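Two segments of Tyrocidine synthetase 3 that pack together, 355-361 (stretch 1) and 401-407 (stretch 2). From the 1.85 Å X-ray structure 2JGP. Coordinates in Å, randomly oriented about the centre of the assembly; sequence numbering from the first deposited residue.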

# COMPACT_ATOMS: atom_id res chain seq x y z
N PRO A 355 4.89 -1.10 -0.75
CA PRO A 355 3.48 -1.21 -0.37
C PRO A 355 2.54 -0.54 -1.37
O PRO A 355 2.88 0.50 -1.94
CB PRO A 355 3.43 -0.51 1.00
CG PRO A 355 4.85 -0.55 1.50
CD PRO A 355 5.68 -0.38 0.27
N ILE A 356 1.39 -1.16 -1.59
CA ILE A 356 0.31 -0.61 -2.40
C ILE A 356 -0.95 -0.65 -1.56
O ILE A 356 -1.01 -1.40 -0.58
CB ILE A 356 0.10 -1.41 -3.71
CG1 ILE A 356 -0.18 -2.89 -3.41
CG2 ILE A 356 1.30 -1.25 -4.63
CD1 ILE A 356 -0.52 -3.71 -4.65
N THR A 357 -1.95 0.14 -1.93
CA THR A 357 -3.17 0.23 -1.11
C THR A 357 -3.97 -1.07 -1.14
O THR A 357 -4.66 -1.41 -0.18
CB THR A 357 -4.10 1.38 -1.58
OG1 THR A 357 -4.63 1.06 -2.87
CG2 THR A 357 -3.34 2.70 -1.65
N GLY A 358 -3.87 -1.80 -2.25
CA GLY A 358 -4.65 -3.02 -2.46
C GLY A 358 -6.09 -2.74 -2.87
O GLY A 358 -6.91 -3.66 -2.97
N ARG A 359 -6.39 -1.46 -3.12
CA ARG A 359 -7.74 -1.00 -3.42
C ARG A 359 -7.82 -0.67 -4.91
O ARG A 359 -7.97 0.50 -5.30
CB ARG A 359 -8.08 0.22 -2.57
CG ARG A 359 -8.12 -0.08 -1.08
CD ARG A 359 -7.91 1.16 -0.25
NE ARG A 359 -7.84 0.84 1.18
CZ ARG A 359 -8.90 0.71 1.98
NH1 ARG A 359 -10.13 0.90 1.50
NH2 ARG A 359 -8.74 0.44 3.26
N SER A 360 -7.73 -1.70 -5.74
CA SER A 360 -7.53 -1.54 -7.17
C SER A 360 -8.84 -1.38 -7.94
O SER A 360 -8.83 -1.32 -9.17
CB SER A 360 -6.74 -2.72 -7.72
OG SER A 360 -7.32 -3.95 -7.33
N HIS A 361 -9.96 -1.31 -7.23
CA HIS A 361 -11.25 -1.03 -7.84
C HIS A 361 -11.95 0.05 -7.03
O HIS A 361 -11.80 0.10 -5.81
CB HIS A 361 -12.11 -2.30 -7.91
CG HIS A 361 -13.34 -2.15 -8.75
ND1 HIS A 361 -14.52 -1.63 -8.26
CD2 HIS A 361 -13.57 -2.44 -10.05
CE1 HIS A 361 -15.42 -1.61 -9.22
NE2 HIS A 361 -14.88 -2.09 -10.32
N ALA A 401 4.14 -5.66 -12.28
CA ALA A 401 3.81 -5.96 -10.89
C ALA A 401 2.37 -5.58 -10.57
O ALA A 401 1.62 -6.38 -10.00
CB ALA A 401 4.78 -5.24 -9.95
N TYR A 402 1.98 -4.37 -10.95
CA TYR A 402 0.61 -3.90 -10.73
C TYR A 402 -0.41 -4.78 -11.48
O TYR A 402 -1.48 -5.06 -10.96
CB TYR A 402 0.43 -2.44 -11.14
CG TYR A 402 1.34 -1.45 -10.43
CD1 TYR A 402 1.75 -0.29 -11.07
CD2 TYR A 402 1.80 -1.69 -9.14
CE1 TYR A 402 2.59 0.63 -10.44
CE2 TYR A 402 2.65 -0.77 -8.50
CZ TYR A 402 3.03 0.38 -9.16
OH TYR A 402 3.87 1.28 -8.55
N GLY A 403 -0.04 -5.21 -12.68
CA GLY A 403 -0.88 -6.12 -13.47
C GLY A 403 -1.03 -7.50 -12.85
O GLY A 403 -1.94 -8.25 -13.20
N HIS A 404 -0.12 -7.85 -11.94
CA HIS A 404 -0.16 -9.14 -11.27
C HIS A 404 -0.22 -9.00 -9.76
O HIS A 404 0.28 -9.85 -9.03
CB HIS A 404 1.02 -9.98 -11.72
CG HIS A 404 1.01 -10.27 -13.18
ND1 HIS A 404 1.51 -9.39 -14.11
CD2 HIS A 404 0.50 -11.31 -13.88
CE1 HIS A 404 1.33 -9.89 -15.33
NE2 HIS A 404 0.73 -11.05 -15.21
N GLN A 405 -0.90 -7.95 -9.30
CA GLN A 405 -0.98 -7.64 -7.87
C GLN A 405 -1.97 -8.52 -7.09
O GLN A 405 -1.97 -8.50 -5.85
CB GLN A 405 -1.35 -6.17 -7.67
CG GLN A 405 -2.81 -5.82 -7.95
CD GLN A 405 -3.11 -4.38 -7.67
OE1 GLN A 405 -3.57 -4.02 -6.58
NE2 GLN A 405 -2.82 -3.52 -8.63
N ASP A 406 -2.79 -9.30 -7.79
CA ASP A 406 -3.80 -10.12 -7.12
C ASP A 406 -3.26 -11.50 -6.75
O ASP A 406 -3.92 -12.53 -6.95
CB ASP A 406 -5.06 -10.20 -7.97
CG ASP A 406 -5.75 -8.85 -8.10
OD1 ASP A 406 -6.10 -8.26 -7.07
OD2 ASP A 406 -5.92 -8.38 -9.24
N TYR A 407 -2.04 -11.50 -6.22
CA TYR A 407 -1.41 -12.67 -5.63
C TYR A 407 -0.89 -12.24 -4.26
O TYR A 407 0.01 -11.42 -4.19
CB TYR A 407 -0.28 -13.15 -6.53
CG TYR A 407 0.41 -14.42 -6.06
CD1 TYR A 407 -0.30 -15.61 -5.93
CD2 TYR A 407 1.77 -14.43 -5.77
CE1 TYR A 407 0.32 -16.77 -5.50
CE2 TYR A 407 2.40 -15.59 -5.35
CZ TYR A 407 1.67 -16.75 -5.21
OH TYR A 407 2.30 -17.90 -4.80
O HOH W 1 -3.52 -1.55 -5.11

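The contact between these two stretches is small, burying 211 Å² in all, and no direct hydrogen bond crosses it. Gln405, Ile356 and Ser360 supply most of the covered surface.

Gln405 lies at the centre. Its CB points toward stretch 1, and the p, t conformation of chi1 and chi2 carries the amide across the gap. Gln405 NE2 donates a hydrogen bond to Tyr402 O in its own stretch, at 3.1 Å and 162°. This bond helps fix the amide plane. Gln405 OE1 makes the closest contacts with stretch 1, lying 3.6 Å from Ile356 CD1 and 3.6 Å from Ser360 CB. These are van der Waals contacts with carbon. The polar need of OE1 is met by water 1, which donates to Gln405 OE1 at 2.9 Å. The same water accepts a weak hydrogen bond from Gly358 N, also at 2.9 Å, so it bridges the two stretches.

The CA-to-CB bond of Ile356, near the end of a strand, also points toward stretch 2. Its branched side chain suits a place between two neighbours. CD1 reaches Gln405, while CG2 packs obliquely on the Tyr402 ring, with Ile356 CG2 4.1 Å from Tyr402 CE2. This is the apolar part of the contact. The CA-to-CB bond of Tyr402 points sideways, but the end of its side chain comes nearer.

The CA-to-CB bond of Ser360 points toward stretch 2, and its CB rests against the Gln405 amide. Ser360 OG is 4.5 Å from Asp406 OD1, too far for a hydrogen bond.

The loop of stretch 1 is braced internally. Arg359 N donates to Thr357 OG1 at 3.1 Å. Between them, Gly358 has a phi of 79°, a value that favours glycine.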